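Local coordinates for adenylosuccinate lyase (Francisella tularensis subsp. tularensis SCHU S4, PDB 4EEI), which probably catalyses the release of fumarate from adenylosuccinate, giving AMP, and from the succinylated carboxamide ribotide intermediate of de novo purine synthesis, at residues 113-118 / 164-169; 233-237 / 323-327; 280-284 / 319-323. All blocks are in the same frame, centred on the assembly; numbering follows the deposited sequence. Where two conformers were deposited one is given.

In the fold
The three contacts join five long helices of the fumarate lyase fold, 94-131, 151-173, 217-244, 272-293 and 304-333, into one bundle. Contacts 2 and 3 have centres about 8 Å apart and share Ala323 on helix 304-333, which packs against helix 217-244 in the former and helix 272-293 in the latter. The centre of contact 1 lies about 14 Å from each of the other two. It meets contact 2 through the salt bridge from Asp116 OD2 to Arg325 NE (2.8 Å) and contact 3 through Val113 CG1 against Met320 CG (3.7 Å). None of the three forms the AMP site, although in contact 3 the Tyr322 side chain comes within about 6 Å of a bound AMP.

Contact 1. Residues 113-118 / 164-169; sequences VIKDLE and RLKDLK
Residues 113-118 and 164-169 are interior turns of helices 94-131 and 151-173. Both are regular alpha-helix, with hydrogen bonds such as Leu117 N to Val113 O (2.7 Å) and Lys169 N to Leu165 O (2.9 Å). The segments run nearly antiparallel, at 160° with a signed crossing of -160°, and their axes approach to 10.2 Å; the register is set by Leu117 and Leu165, whose CA atoms are 6.7 Å apart.

Leu117 (t, p) sends CD2 across the gap to lie 3.5 Å from Leu165 CA and 3.7 Å from Leu168 CD1. Leu165, also t, p, reaches back with CD1 4.0 Å from Ile114 CG2 and CD2 3.9 Å from Glu118 CB. Leu168 instead adopts m, t, bringing its CD1 within 3.8 Å of Val113 CG1. Ile114 (m, t) leaves its helix sideways, yet its extended end approaches the partner, CG1 lying 4.1 Å from Leu168 CB. At the border, Lys169 starts m and is otherwise extended; its NZ forms a salt bridge with Glu118 OE2 at 3.4 Å, the hydrogen bond within it being weak.

Arg164 points its CB toward helix 94-131, but its m, m, p chain folds back so that NE and NH1 grip Asp167 OD2 at 3.0 and 2.9 Å. Both residues also form salt bridges with the second subunit, to its Asp217 and Lys221, while the buried Asp116 pairs with Arg325 of helix 304-333. In this antiparallel pair of the lyase bundle, interlocking aliphatic side chains thus supply the cohesion, and the one charged pair between the segments lies at the border.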
loop_
_atom_site.group_PDB
_atom_site.type_symbol
_atom_site.label_atom_id
_atom_site.label_comp_id
_atom_site.label_asym_id
_atom_site.label_seq_id
_atom_site.Cartn_x
_atom_site.Cartn_y
_atom_site.Cartn_z
ATOM N N VAL B 113 -0.070 -23.274 -7.904
ATOM C CA VAL B 113 -1.006 -22.438 -7.151
ATOM C C VAL B 113 -2.432 -22.891 -7.416
ATOM O O VAL B 113 -3.226 -23.032 -6.492
ATOM C CB VAL B 113 -0.866 -20.975 -7.548
ATOM C CG1 VAL B 113 -1.910 -20.112 -6.814
ATOM C CG2 VAL B 113 0.548 -20.489 -7.240
ATOM N N ILE B 114 -2.743 -23.138 -8.684
ATOM C CA ILE B 114 -4.095 -23.539 -9.073
ATOM C C ILE B 114 -4.462 -24.903 -8.479
ATOM O O ILE B 114 -5.577 -25.096 -7.962
ATOM C CB ILE B 114 -4.251 -23.529 -10.611
ATOM C CG1 ILE B 114 -4.317 -22.087 -11.107
ATOM C CG2 ILE B 114 -5.521 -24.282 -11.046
ATOM C CD1 ILE B 114 -4.282 -21.949 -12.627
ATOM N N LYS B 115 -3.526 -25.849 -8.533
ATOM C CA LYS B 115 -3.768 -27.173 -7.969
ATOM C C LYS B 115 -4.024 -27.046 -6.477
ATOM O O LYS B 115 -4.951 -27.658 -5.934
ATOM C CB LYS B 115 -2.565 -28.094 -8.199
ATOM C CG LYS B 115 -2.728 -29.470 -7.566
ATOM C CD LYS B 115 -1.418 -30.257 -7.553
ATOM C CE LYS B 115 -1.604 -31.666 -6.973
ATOM N NZ LYS B 115 -2.162 -31.671 -5.584
ATOM N N ASP B 116 -3.207 -26.239 -5.809
ATOM C CA ASP B 116 -3.343 -26.084 -4.360
ATOM C C ASP B 116 -4.563 -25.250 -3.958
ATOM O O ASP B 116 -5.170 -25.508 -2.924
ATOM C CB ASP B 116 -2.062 -25.508 -3.749
ATOM C CG ASP B 116 -0.912 -26.503 -3.774
ATOM O OD1 ASP B 116 -1.169 -27.714 -3.623
ATOM O OD2 ASP B 116 0.248 -26.080 -3.960
ATOM N N LEU B 117 -4.920 -24.252 -4.762
ATOM C CA LEU B 117 -6.130 -23.476 -4.485
ATOM C C LEU B 117 -7.386 -24.340 -4.637
ATOM O O LEU B 117 -8.298 -24.278 -3.813
ATOM C CB LEU B 117 -6.206 -22.235 -5.385
ATOM C CG LEU B 117 -7.464 -21.358 -5.325
ATOM C CD1 LEU B 117 -7.690 -20.822 -3.918
ATOM C CD2 LEU B 117 -7.362 -20.204 -6.311
ATOM N N GLU B 118 -7.435 -25.162 -5.680
ATOM C CA GLU B 118 -8.585 -26.045 -5.863
ATOM C C GLU B 118 -8.666 -27.073 -4.729
ATOM O O GLU B 118 -9.752 -27.435 -4.275
ATOM C CB GLU B 118 -8.525 -26.741 -7.226
ATOM C CG GLU B 118 -9.781 -27.544 -7.555
ATOM C CD GLU B 118 -9.973 -27.745 -9.050
ATOM O OE1 GLU B 118 -8.959 -27.954 -9.752
ATOM O OE2 GLU B 118 -11.135 -27.695 -9.520
ATOM N N ARG B 164 -11.966 -16.852 -6.665
ATOM C CA ARG B 164 -10.552 -16.621 -6.974
ATOM C C ARG B 164 -10.021 -17.696 -7.917
ATOM O O ARG B 164 -9.209 -17.410 -8.804
ATOM C CB ARG B 164 -9.717 -16.581 -5.695
ATOM C CG ARG B 164 -10.161 -15.525 -4.685
ATOM C CD ARG B 164 -9.800 -14.088 -5.116
ATOM N NE ARG B 164 -10.693 -13.573 -6.158
ATOM C CZ ARG B 164 -11.914 -13.092 -5.929
ATOM N NH1 ARG B 164 -12.663 -12.663 -6.935
ATOM N NH2 ARG B 164 -12.384 -13.038 -4.687
ATOM N N LEU B 165 -10.487 -18.929 -7.741
ATOM C CA LEU B 165 -10.037 -20.016 -8.608
ATOM C C LEU B 165 -10.465 -19.754 -10.047
ATOM O O LEU B 165 -9.695 -19.978 -10.984
ATOM C CB LEU B 165 -10.543 -21.382 -8.102
ATOM C CG LEU B 165 -10.155 -22.582 -8.971
ATOM C CD1 LEU B 165 -8.640 -22.788 -8.961
ATOM C CD2 LEU B 165 -10.865 -23.837 -8.490
ATOM N N LYS B 166 -11.686 -19.262 -10.239
ATOM C CA LYS B 166 -12.110 -18.910 -11.587
ATOM C C LYS B 166 -11.257 -17.775 -12.172
ATOM O O LYS B 166 -10.891 -17.829 -13.343
ATOM C CB LYS B 166 -13.601 -18.555 -11.643
ATOM C CG LYS B 166 -14.095 -18.266 -13.063
ATOM C CD LYS B 166 -15.534 -17.774 -13.062
ATOM C CE LYS B 166 -15.992 -17.356 -14.466
ATOM N NZ LYS B 166 -15.337 -16.103 -14.973
ATOM N N ASP B 167 -10.946 -16.756 -11.370
ATOM C CA ASP B 167 -10.067 -15.668 -11.828
ATOM C C ASP B 167 -8.735 -16.240 -12.326
ATOM O O ASP B 167 -8.234 -15.834 -13.377
ATOM C CB ASP B 167 -9.757 -14.672 -10.693
ATOM C CG ASP B 167 -10.970 -13.857 -10.251
ATOM O OD1 ASP B 167 -11.957 -13.784 -11.016
ATOM O OD2 ASP B 167 -10.915 -13.267 -9.132
ATOM N N LEU B 168 -8.156 -17.165 -11.565
ATOM C CA LEU B 168 -6.846 -17.726 -11.915
ATOM C C LEU B 168 -6.909 -18.604 -13.164
ATOM O O LEU B 168 -6.018 -18.549 -14.027
ATOM C CB LEU B 168 -6.243 -18.523 -10.750
ATOM C CG LEU B 168 -5.579 -17.766 -9.610
ATOM C CD1 LEU B 168 -4.904 -18.738 -8.661
ATOM C CD2 LEU B 168 -4.566 -16.768 -10.148
ATOM N N LYS B 169 -7.954 -19.419 -13.263
ATOM C CA LYS B 169 -8.113 -20.270 -14.433
ATOM C C LYS B 169 -8.368 -19.408 -15.679
ATOM O O LYS B 169 -7.930 -19.752 -16.781
ATOM C CB LYS B 169 -9.225 -21.299 -14.212
ATOM C CG LYS B 169 -8.827 -22.431 -13.244
ATOM C CD LYS B 169 -9.930 -23.481 -13.131
ATOM C CE LYS B 169 -9.427 -24.735 -12.426
ATOM N NZ LYS B 169 -10.494 -25.745 -12.176
#

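Contact 2. Residues 233-237 / 323-327; sequences IERLA and ALRRM
Two alpha-helical turns, 233-237 and 323-327, each closed by a 2.9 Å hydrogen bond (Ala237 N to Ile233 O, Met327 N to Ala323 O), run in nearly the same direction, their axes crossing at +23° and coming no closer than 12.0 Å. The nearest CA atoms, 7.9 Å apart, are those of Ile233 and Met327. Ile233 (m, t) spans this wide gap first, its CD1 resting 4.2 Å from Ala323 CB and 4.3 Å from Leu324 CD2, while its CG2 lies 4.2 Å from Met327 CE. One turn on, Leu236 (t, p) sets CD2 3.8 Å from Met327 SD. Ala237 ends the segment with CB 4.1 Å from Met327 CE, the small side chain leaving space for the methionine. Met327 is t, p, p, a bent course that carries CE to 3.7 Å from Ile233 O. No hydrogen bond crosses the interface. Phe161 covers Ile233 and Leu236, and Leu120 packs on Leu324 and Met327. Such apolar packing between nearly parallel turns of helices 217-244 and 304-333 belongs to the long helical bundle characteristic of the fumarate lyase superfamily.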
loop_
_atom_site.group_PDB
_atom_site.type_symbol
_atom_site.label_atom_id
_atom_site.label_comp_id
_atom_site.label_asym_id
_atom_site.label_seq_id
_atom_site.Cartn_x
_atom_site.Cartn_y
_atom_site.Cartn_z
ATOM N N ILE B 233 -7.663 -15.653 2.478
ATOM C CA ILE B 233 -6.888 -16.408 3.459
ATOM C C ILE B 233 -7.007 -15.737 4.826
ATOM O O ILE B 233 -7.202 -16.405 5.846
ATOM C CB ILE B 233 -5.408 -16.501 3.041
ATOM C CG1 ILE B 233 -5.266 -17.436 1.833
ATOM C CG2 ILE B 233 -4.532 -16.987 4.200
ATOM C CD1 ILE B 233 -3.892 -17.392 1.191
ATOM N N GLU B 234 -6.906 -14.418 4.847
ATOM C CA GLU B 234 -6.931 -13.705 6.123
ATOM C C GLU B 234 -8.308 -13.752 6.760
ATOM O O GLU B 234 -8.429 -13.907 7.976
ATOM C CB GLU B 234 -6.456 -12.251 5.964
ATOM C CG GLU B 234 -6.189 -11.551 7.318
ATOM C CD GLU B 234 -5.583 -10.159 7.157
ATOM O OE1 GLU B 234 -5.065 -9.866 6.057
ATOM O OE2 GLU B 234 -5.620 -9.362 8.126
ATOM N N ARG B 235 -9.350 -13.621 5.943
ATOM C CA ARG B 235 -10.706 -13.647 6.481
ATOM C C ARG B 235 -10.983 -14.986 7.124
ATOM O O ARG B 235 -11.566 -15.041 8.202
ATOM C CB ARG B 235 -11.754 -13.345 5.406
ATOM C CG ARG B 235 -13.175 -13.184 5.968
ATOM C CD ARG B 235 -14.139 -12.624 4.921
ATOM N NE ARG B 235 -14.488 -13.614 3.909
ATOM C CZ ARG B 235 -15.550 -14.411 3.994
ATOM N NH1 ARG B 235 -15.807 -15.294 3.032
ATOM N NH2 ARG B 235 -16.359 -14.329 5.044
ATOM N N LEU B 236 -10.578 -16.069 6.462
ATOM C CA LEU B 236 -10.802 -17.407 7.000
ATOM C C LEU B 236 -9.939 -17.652 8.227
ATOM O O LEU B 236 -10.382 -18.268 9.200
ATOM C CB LEU B 236 -10.520 -18.463 5.923
ATOM C CG LEU B 236 -10.476 -19.931 6.331
ATOM C CD1 LEU B 236 -11.791 -20.371 6.945
ATOM C CD2 LEU B 236 -10.148 -20.785 5.113
ATOM N N ALA B 237 -8.703 -17.161 8.186
ATOM C CA ALA B 237 -7.787 -17.359 9.307
ATOM C C ALA B 237 -8.341 -16.664 10.560
ATOM O O ALA B 237 -8.308 -17.215 11.663
ATOM C CB ALA B 237 -6.409 -16.826 8.956
ATOM N N ALA B 323 1.126 -21.179 1.785
ATOM C CA ALA B 323 -0.039 -20.794 2.574
ATOM C C ALA B 323 -1.257 -21.627 2.206
ATOM O O ALA B 323 -2.018 -22.018 3.081
ATOM C CB ALA B 323 -0.341 -19.289 2.425
ATOM N N LEU B 324 -1.456 -21.888 0.916
ATOM C CA LEU B 324 -2.621 -22.672 0.488
ATOM C C LEU B 324 -2.545 -24.106 0.998
ATOM O O LEU B 324 -3.567 -24.699 1.347
ATOM C CB LEU B 324 -2.753 -22.680 -1.034
ATOM C CG LEU B 324 -3.066 -21.327 -1.679
ATOM C CD1 LEU B 324 -2.928 -21.435 -3.176
ATOM C CD2 LEU B 324 -4.487 -20.893 -1.310
ATOM N N ARG B 325 -1.344 -24.681 1.012
ATOM C CA ARG B 325 -1.168 -26.049 1.512
ATOM C C ARG B 325 -1.350 -26.107 3.008
ATOM O O ARG B 325 -1.969 -27.039 3.538
ATOM C CB ARG B 325 0.212 -26.599 1.134
ATOM C CG ARG B 325 0.432 -26.718 -0.366
ATOM C CD ARG B 325 1.718 -27.451 -0.701
ATOM N NE ARG B 325 1.898 -27.533 -2.153
ATOM C CZ ARG B 325 2.983 -28.018 -2.748
ATOM N NH1 ARG B 325 4.000 -28.462 -2.023
ATOM N NH2 ARG B 325 3.050 -28.048 -4.071
ATOM N N ARG B 326 -0.797 -25.127 3.713
ATOM C CA ARG B 326 -0.888 -25.161 5.178
ATOM C C ARG B 326 -2.326 -24.901 5.635
ATOM O O ARG B 326 -2.821 -25.554 6.565
ATOM C CB ARG B 326 0.066 -24.153 5.823
ATOM C CG ARG B 326 -0.057 -24.104 7.340
ATOM C CD ARG B 326 1.097 -23.367 8.010
ATOM N NE ARG B 326 1.021 -23.516 9.466
ATOM C CZ ARG B 326 1.992 -23.187 10.306
ATOM N NH1 ARG B 326 3.125 -22.679 9.839
ATOM N NH2 ARG B 326 1.829 -23.376 11.614
ATOM N N MET B 327 -3.001 -23.961 4.979
ATOM C CA MET B 327 -4.407 -23.709 5.298
ATOM C C MET B 327 -5.276 -24.932 5.022
ATOM O O MET B 327 -6.164 -25.251 5.802
ATOM C CB MET B 327 -4.943 -22.509 4.523
ATOM C CG MET B 327 -6.431 -22.240 4.827
ATOM S SD MET B 327 -6.725 -21.753 6.556
ATOM C CE MET B 327 -6.536 -19.975 6.396
#

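Contact 3. Residues 280-284 / 319-323; sequences MARML and IMVYA
The backbones of 280-284 and 319-323 are both continuous alpha-helix, antiparallel at 154° (signed crossing -154°), with axes 10.2 Å apart at closest approach and Met280 and Ile319 nearest, CA to CA 6.6 Å. Ile319 (m, t) projects between the side chains of the facing helix: its CG2 lies 3.8 Å from both Met280 SD and Leu284 CG, and its CD1 reaches 3.8 Å from Met283 CB. Met280, in the m, m, t rotamer, extends toward Tyr322 (chi1 t), placing CE 3.6 Å from Tyr322 CE2 and SD 5.4 Å from the centroid of the Tyr322 ring, an oblique Met-aromatic contact. Its CB also meets Ala323 CB at 4.2 Å, where the small residue lets the helices close. Toward the other end, Leu284 (m, t) brings CD1 3.8 Å from the methyl CE of Met320, whose t, p, p chain curls inward. The Tyr322 hydroxyl is hydrogen-bonded to Arg326 NH1. This apolar seam joins helices 272-293 and 304-333 within the lyase bundle, with helix 217-244 packing on Leu284 and Met320, helix 94-131 touching Met320 through Val113, and Ile290 and Phe311 of the third subunit covering Met283 and Ile319.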
loop_
_atom_site.group_PDB
_atom_site.type_symbol
_atom_site.label_atom_id
_atom_site.label_comp_id
_atom_site.label_asym_id
_atom_site.label_seq_id
_atom_site.Cartn_x
_atom_site.Cartn_y
_atom_site.Cartn_z
ATOM N N MET B 280 1.315 -14.464 6.474
ATOM C CA MET B 280 1.544 -14.740 5.061
ATOM C C MET B 280 0.677 -13.848 4.196
ATOM O O MET B 280 1.127 -13.342 3.165
ATOM C CB MET B 280 1.258 -16.209 4.755
ATOM C CG MET B 280 2.150 -17.168 5.519
ATOM S SD MET B 280 3.887 -17.013 5.039
ATOM C CE MET B 280 4.629 -18.137 6.226
ATOM N N ALA B 281 -0.563 -13.639 4.620
ATOM C CA ALA B 281 -1.478 -12.781 3.873
ATOM C C ALA B 281 -0.964 -11.347 3.790
ATOM O O ALA B 281 -1.091 -10.703 2.744
ATOM C CB ALA B 281 -2.868 -12.812 4.492
ATOM N N ARG B 282 -0.411 -10.836 4.891
ATOM C CA ARG B 282 0.129 -9.474 4.891
ATOM C C ARG B 282 1.255 -9.327 3.872
ATOM O O ARG B 282 1.384 -8.289 3.219
ATOM C CB ARG B 282 0.622 -9.075 6.287
ATOM C CG ARG B 282 -0.485 -8.930 7.313
ATOM C CD ARG B 282 0.020 -8.537 8.691
ATOM N NE ARG B 282 -1.083 -8.657 9.641
ATOM C CZ ARG B 282 -0.966 -9.020 10.911
ATOM N NH1 ARG B 282 0.231 -9.276 11.440
ATOM N NH2 ARG B 282 -2.060 -9.120 11.655
ATOM N N MET B 283 2.077 -10.371 3.771
ATOM C CA MET B 283 3.183 -10.385 2.821
ATOM C C MET B 283 2.684 -10.324 1.378
ATOM O O MET B 283 3.168 -9.523 0.584
ATOM C CB MET B 283 4.043 -11.640 3.009
ATOM C CG MET B 283 4.810 -11.707 4.322
ATOM S SD MET B 283 5.980 -10.345 4.541
ATOM C CE MET B 283 6.806 -10.334 2.938
ATOM N N LEU B 284 1.714 -11.177 1.049
ATOM C CA LEU B 284 1.146 -11.254 -0.299
ATOM C C LEU B 284 0.503 -9.938 -0.678
ATOM O O LEU B 284 0.622 -9.467 -1.817
ATOM C CB LEU B 284 0.115 -12.387 -0.380
ATOM C CG LEU B 284 0.685 -13.802 -0.273
ATOM C CD1 LEU B 284 -0.449 -14.814 -0.076
ATOM C CD2 LEU B 284 1.464 -14.136 -1.548
ATOM N N ILE B 319 5.269 -18.130 -1.093
ATOM C CA ILE B 319 4.367 -17.919 0.028
ATOM C C ILE B 319 2.956 -18.400 -0.316
ATOM O O ILE B 319 2.284 -18.993 0.520
ATOM C CB ILE B 319 4.320 -16.434 0.418
ATOM C CG1 ILE B 319 5.653 -16.017 1.054
ATOM C CG2 ILE B 319 3.172 -16.166 1.383
ATOM C CD1 ILE B 319 5.796 -14.482 1.186
ATOM N N MET B 320 2.508 -18.146 -1.540
ATOM C CA MET B 320 1.147 -18.528 -1.927
ATOM C C MET B 320 0.972 -20.042 -1.846
ATOM O O MET B 320 -0.005 -20.538 -1.279
ATOM C CB MET B 320 0.813 -18.036 -3.341
ATOM C CG MET B 320 -0.577 -18.466 -3.823
ATOM S SD MET B 320 -1.894 -17.735 -2.830
ATOM C CE MET B 320 -1.870 -16.049 -3.422
ATOM N N VAL B 321 1.909 -20.782 -2.418
ATOM C CA VAL B 321 1.823 -22.238 -2.374
ATOM C C VAL B 321 1.928 -22.748 -0.931
ATOM O O VAL B 321 1.136 -23.596 -0.497
ATOM C CB VAL B 321 2.880 -22.892 -3.272
ATOM C CG1 VAL B 321 2.911 -24.401 -3.050
ATOM C CG2 VAL B 321 2.576 -22.581 -4.740
ATOM N N TYR B 322 2.891 -22.222 -0.180
ATOM C CA TYR B 322 3.028 -22.584 1.241
ATOM C C TYR B 322 1.730 -22.335 2.004
ATOM O O TYR B 322 1.278 -23.188 2.771
ATOM C CB TYR B 322 4.169 -21.795 1.905
ATOM C CG TYR B 322 4.307 -22.077 3.394
ATOM C CD1 TYR B 322 5.117 -23.099 3.846
ATOM C CD2 TYR B 322 3.625 -21.310 4.342
ATOM C CE1 TYR B 322 5.247 -23.374 5.200
ATOM C CE2 TYR B 322 3.746 -21.581 5.707
ATOM C CZ TYR B 322 4.564 -22.607 6.119
ATOM O OH TYR B 322 4.702 -22.895 7.463
ATOM N N ALA B 323 1.126 -21.179 1.785
ATOM C CA ALA B 323 -0.039 -20.794 2.574
ATOM C C ALA B 323 -1.257 -21.627 2.206
ATOM O O ALA B 323 -2.018 -22.018 3.081
ATOM C CB ALA B 323 -0.341 -19.289 2.425
#